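Local structure of salicylaldehyde dehydrogenase NahF (Pseudomonas putida, 4JZ6) at residues 117-131 with 167-181. The protein probably catalyses the NAD(+)-dependent oxidation of salicylaldehyde to salicylate, a step in the bacterial breakdown of naphthalene. Residues are numbered along the deposited sequence; the frame is centred on the assembly and turned at random.
Sequences NVHASANVFREAASL and GTAVLAARAIAYPLV. With NK (salicylaldehyde), chain B; EDO (1,2-ethanediol), chain G.
Asn117 reaches across to the backbone of Ala169 and Val170, toward the N-terminal end of 167-181, where its OD1 takes two N-H groups: Val170 N at 3.0 Å, nearly straight and in the carbonyl plane, and Ala169 N, which arrives from above that plane. These bonds join a nearly parallel helix pair (9° between axes) in the aldehyde dehydrogenase fold, at the wall of the salicylaldehyde pocket, to which Gly167 and Val170 belong. The amide's other end, ND2, is tied back to Trp113 O. Ala120 CB meets Val170 CG2 at 3.5 Å, while Val170 CG1 faces the ligand; Val170 itself is a knob among Asn117, Ala120, Ser121 and Val124. Ser121 turns OG back to Asn117 O within its own helix (chi1 -62°, OG anti to the carbonyl carbon) and lays CB against Ala173 CB. Val124 returns the knob, filling the hole between Val170, Ala173, Ala177 and Tyr178; with CG1 anti to its backbone N (chi1 170°), that methyl comes 3.7 Å from Arg174 CA. Phe125 receives Ala177 CB over one face in a CH-pi contact, 3.6 Å from the ring centroid, with Ile176 CG2 at its edge and Val88 and Val205 from neighbouring helices also touching it. With the ring cut back to an alanine, Ala177 CB loses its CH-pi partner, and a gap would probably open beside Ala173 and Ala177. Ala128 CB touches both Ala177 CB and, at 3.7 Å, CD1 of Tyr178, whose OH is hydrogen-bonded to Asp475 OD1. At the same residue, Ala128 O lies 3.1 Å from Val181 CG2.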
# COMPACT_ATOMS: atom_id res chain seq x y z
N ASN A 117 21.19 13.67 13.13
CA ASN A 117 19.97 12.96 13.51
C ASN A 117 19.02 13.85 14.27
O ASN A 117 17.81 13.80 14.07
CB ASN A 117 20.31 11.72 14.35
CG ASN A 117 20.15 10.43 13.58
OD1 ASN A 117 19.05 9.87 13.49
ND2 ASN A 117 21.25 9.96 13.01
N VAL A 118 19.57 14.69 15.13
CA VAL A 118 18.75 15.61 15.89
C VAL A 118 18.11 16.66 14.98
O VAL A 118 16.88 16.81 14.98
CB VAL A 118 19.55 16.28 17.02
CG1 VAL A 118 18.67 17.20 17.83
CG2 VAL A 118 20.14 15.22 17.91
N HIS A 119 18.94 17.36 14.21
CA HIS A 119 18.44 18.35 13.25
C HIS A 119 17.33 17.76 12.39
O HIS A 119 16.26 18.36 12.26
CB HIS A 119 19.58 18.85 12.36
CG HIS A 119 20.56 19.74 13.06
ND1 HIS A 119 20.18 20.64 14.03
CD2 HIS A 119 21.90 19.86 12.93
CE1 HIS A 119 21.25 21.28 14.47
NE2 HIS A 119 22.30 20.83 13.82
N ALA A 120 17.60 16.59 11.83
CA ALA A 120 16.65 15.89 10.96
C ALA A 120 15.37 15.53 11.69
O ALA A 120 14.28 15.65 11.12
CB ALA A 120 17.29 14.64 10.37
N SER A 121 15.50 15.08 12.93
CA SER A 121 14.34 14.75 13.75
C SER A 121 13.47 15.98 14.02
O SER A 121 12.25 15.94 13.86
CB SER A 121 14.76 14.13 15.08
OG SER A 121 15.45 12.91 14.86
N ALA A 122 14.12 17.07 14.43
CA ALA A 122 13.42 18.31 14.72
C ALA A 122 12.73 18.81 13.46
O ALA A 122 11.59 19.28 13.51
CB ALA A 122 14.38 19.35 15.26
N ASN A 123 13.42 18.69 12.33
CA ASN A 123 12.85 19.16 11.08
C ASN A 123 11.65 18.32 10.63
O ASN A 123 10.69 18.85 10.10
CB ASN A 123 13.91 19.26 9.99
CG ASN A 123 13.44 20.12 8.83
OD1 ASN A 123 12.96 19.61 7.81
ND2 ASN A 123 13.54 21.43 8.99
N VAL A 124 11.72 17.01 10.85
CA VAL A 124 10.58 16.14 10.56
C VAL A 124 9.36 16.62 11.33
O VAL A 124 8.28 16.80 10.75
CB VAL A 124 10.85 14.67 10.93
CG1 VAL A 124 9.57 13.86 10.84
CG2 VAL A 124 11.89 14.07 10.02
N PHE A 125 9.52 16.84 12.63
CA PHE A 125 8.43 17.33 13.46
C PHE A 125 7.92 18.69 13.00
O PHE A 125 6.72 18.96 13.09
CB PHE A 125 8.83 17.37 14.95
CG PHE A 125 8.62 16.07 15.65
CD1 PHE A 125 7.38 15.72 16.15
CD2 PHE A 125 9.67 15.17 15.80
CE1 PHE A 125 7.18 14.51 16.79
CE2 PHE A 125 9.48 13.95 16.44
CZ PHE A 125 8.23 13.62 16.93
N ARG A 126 8.80 19.55 12.51
CA ARG A 126 8.34 20.84 12.01
C ARG A 126 7.61 20.71 10.69
O ARG A 126 6.58 21.36 10.47
CB ARG A 126 9.50 21.83 11.89
CG ARG A 126 10.07 22.20 13.22
CD ARG A 126 10.85 23.48 13.16
NE ARG A 126 11.26 23.88 14.49
CZ ARG A 126 12.44 23.57 15.03
NH1 ARG A 126 13.33 22.88 14.33
NH2 ARG A 126 12.72 23.97 16.26
N GLU A 127 8.13 19.86 9.81
CA GLU A 127 7.49 19.60 8.53
C GLU A 127 6.12 19.00 8.77
O GLU A 127 5.13 19.41 8.17
CB GLU A 127 8.33 18.65 7.68
CG GLU A 127 7.84 18.51 6.25
CD GLU A 127 8.05 19.77 5.43
OE1 GLU A 127 7.31 19.96 4.44
OE2 GLU A 127 8.95 20.57 5.78
N ALA A 128 6.07 18.02 9.67
CA ALA A 128 4.80 17.39 10.03
C ALA A 128 3.86 18.45 10.59
O ALA A 128 2.70 18.55 10.17
CB ALA A 128 5.02 16.27 11.03
N ALA A 129 4.37 19.26 11.51
CA ALA A 129 3.62 20.36 12.10
C ALA A 129 3.02 21.29 11.03
O ALA A 129 1.86 21.69 11.13
CB ALA A 129 4.49 21.15 13.04
N SER A 130 3.83 21.61 10.02
CA SER A 130 3.40 22.48 8.93
C SER A 130 2.25 21.88 8.16
O SER A 130 1.40 22.59 7.63
CB SER A 130 4.55 22.73 7.96
OG SER A 130 5.68 23.23 8.62
N LEU A 131 2.23 20.55 8.08
CA LEU A 131 1.26 19.83 7.26
C LEU A 131 -0.14 19.80 7.86
O LEU A 131 -1.09 19.40 7.19
CB LEU A 131 1.73 18.39 7.01
CG LEU A 131 2.84 18.18 5.97
CD1 LEU A 131 2.99 16.71 5.64
CD2 LEU A 131 2.53 18.98 4.71
N GLY A 167 19.46 5.16 11.86
CA GLY A 167 19.00 6.54 11.86
C GLY A 167 18.28 6.74 13.18
O GLY A 167 17.09 7.04 13.22
N THR A 168 19.04 6.57 14.25
CA THR A 168 18.53 6.35 15.60
C THR A 168 17.41 7.28 16.02
O THR A 168 16.42 6.85 16.61
CB THR A 168 19.66 6.46 16.62
OG1 THR A 168 20.85 5.86 16.08
CG2 THR A 168 19.28 5.73 17.87
N ALA A 169 17.56 8.56 15.70
CA ALA A 169 16.58 9.56 16.10
C ALA A 169 15.57 9.85 15.00
O ALA A 169 14.37 9.82 15.24
CB ALA A 169 17.28 10.83 16.52
N VAL A 170 16.06 10.13 13.79
CA VAL A 170 15.18 10.58 12.72
C VAL A 170 14.18 9.50 12.27
O VAL A 170 13.05 9.81 11.90
CB VAL A 170 15.98 11.16 11.52
CG1 VAL A 170 16.74 10.07 10.80
CG2 VAL A 170 15.05 11.92 10.57
N LEU A 171 14.59 8.23 12.34
CA LEU A 171 13.71 7.13 11.96
C LEU A 171 12.56 6.94 12.95
O LEU A 171 11.46 6.54 12.58
CB LEU A 171 14.51 5.83 11.80
CG LEU A 171 15.55 5.87 10.68
CD1 LEU A 171 16.14 4.48 10.44
CD2 LEU A 171 14.93 6.42 9.41
N ALA A 172 12.83 7.24 14.21
CA ALA A 172 11.77 7.27 15.20
C ALA A 172 10.88 8.47 14.95
O ALA A 172 9.65 8.34 14.90
CB ALA A 172 12.36 7.32 16.62
N ALA A 173 11.50 9.64 14.79
CA ALA A 173 10.78 10.90 14.61
C ALA A 173 9.76 10.82 13.49
O ALA A 173 8.60 11.17 13.68
CB ALA A 173 11.76 12.02 14.35
N ARG A 174 10.21 10.35 12.33
CA ARG A 174 9.35 10.18 11.17
C ARG A 174 8.16 9.26 11.50
O ARG A 174 7.04 9.52 11.07
CB ARG A 174 10.17 9.66 9.97
CG ARG A 174 9.93 8.20 9.61
CD ARG A 174 11.20 7.38 9.39
NE ARG A 174 11.75 7.49 8.05
CZ ARG A 174 12.23 6.46 7.36
NH1 ARG A 174 12.23 5.23 7.87
NH2 ARG A 174 12.73 6.65 6.15
N ALA A 175 8.41 8.22 12.29
CA ALA A 175 7.38 7.22 12.59
C ALA A 175 6.45 7.66 13.71
O ALA A 175 5.55 6.92 14.12
CB ALA A 175 8.03 5.88 12.92
N ILE A 176 6.66 8.87 14.21
CA ILE A 176 5.81 9.43 15.25
C ILE A 176 5.16 10.71 14.75
O ILE A 176 3.93 10.83 14.74
CB ILE A 176 6.62 9.75 16.52
CG1 ILE A 176 7.25 8.47 17.07
CG2 ILE A 176 5.75 10.43 17.57
CD1 ILE A 176 8.19 8.69 18.23
N ALA A 177 5.99 11.66 14.33
CA ALA A 177 5.53 12.98 13.90
C ALA A 177 4.40 12.89 12.90
O ALA A 177 3.36 13.53 13.06
CB ALA A 177 6.68 13.78 13.31
N TYR A 178 4.62 12.09 11.86
CA TYR A 178 3.64 12.00 10.78
C TYR A 178 2.32 11.36 11.21
O TYR A 178 1.25 11.94 10.99
CB TYR A 178 4.25 11.34 9.54
CG TYR A 178 5.29 12.20 8.85
CD1 TYR A 178 5.03 13.54 8.55
CD2 TYR A 178 6.54 11.68 8.51
CE1 TYR A 178 5.99 14.32 7.91
CE2 TYR A 178 7.50 12.45 7.87
CZ TYR A 178 7.22 13.77 7.58
OH TYR A 178 8.18 14.54 6.95
N PRO A 179 2.37 10.17 11.85
CA PRO A 179 1.08 9.62 12.31
C PRO A 179 0.37 10.55 13.30
O PRO A 179 -0.86 10.59 13.32
CB PRO A 179 1.49 8.31 12.99
CG PRO A 179 2.75 7.90 12.28
CD PRO A 179 3.47 9.21 12.05
N LEU A 180 1.13 11.29 14.11
CA LEU A 180 0.52 12.24 15.03
C LEU A 180 -0.25 13.36 14.32
O LEU A 180 -1.43 13.58 14.59
CB LEU A 180 1.55 12.82 16.00
CG LEU A 180 2.10 11.85 17.05
CD1 LEU A 180 2.64 12.60 18.27
CD2 LEU A 180 1.04 10.85 17.46
N VAL A 181 0.41 14.07 13.41
CA VAL A 181 -0.23 15.17 12.71
C VAL A 181 -1.44 14.71 11.89
O VAL A 181 -2.34 15.50 11.59
CB VAL A 181 0.75 15.96 11.82
CG1 VAL A 181 1.19 15.13 10.62
CG2 VAL A 181 0.14 17.29 11.39
OAH NK B . 18.90 4.30 5.68
CAD NK B . 18.51 4.64 6.79
CAA NK B . 18.14 6.06 6.94
CAC NK B . 17.26 6.68 6.05
CAG NK B . 16.95 8.02 6.24
CAI NK B . 17.51 8.74 7.28
CAE NK B . 18.39 8.13 8.15
CAB NK B . 18.70 6.78 7.98
OAF NK B . 19.57 6.12 8.83
C1 EDO G . 15.26 16.78 6.53
O1 EDO G . 14.87 18.06 6.03
C2 EDO G . 14.41 16.40 7.74
O2 EDO G . 14.73 15.07 8.16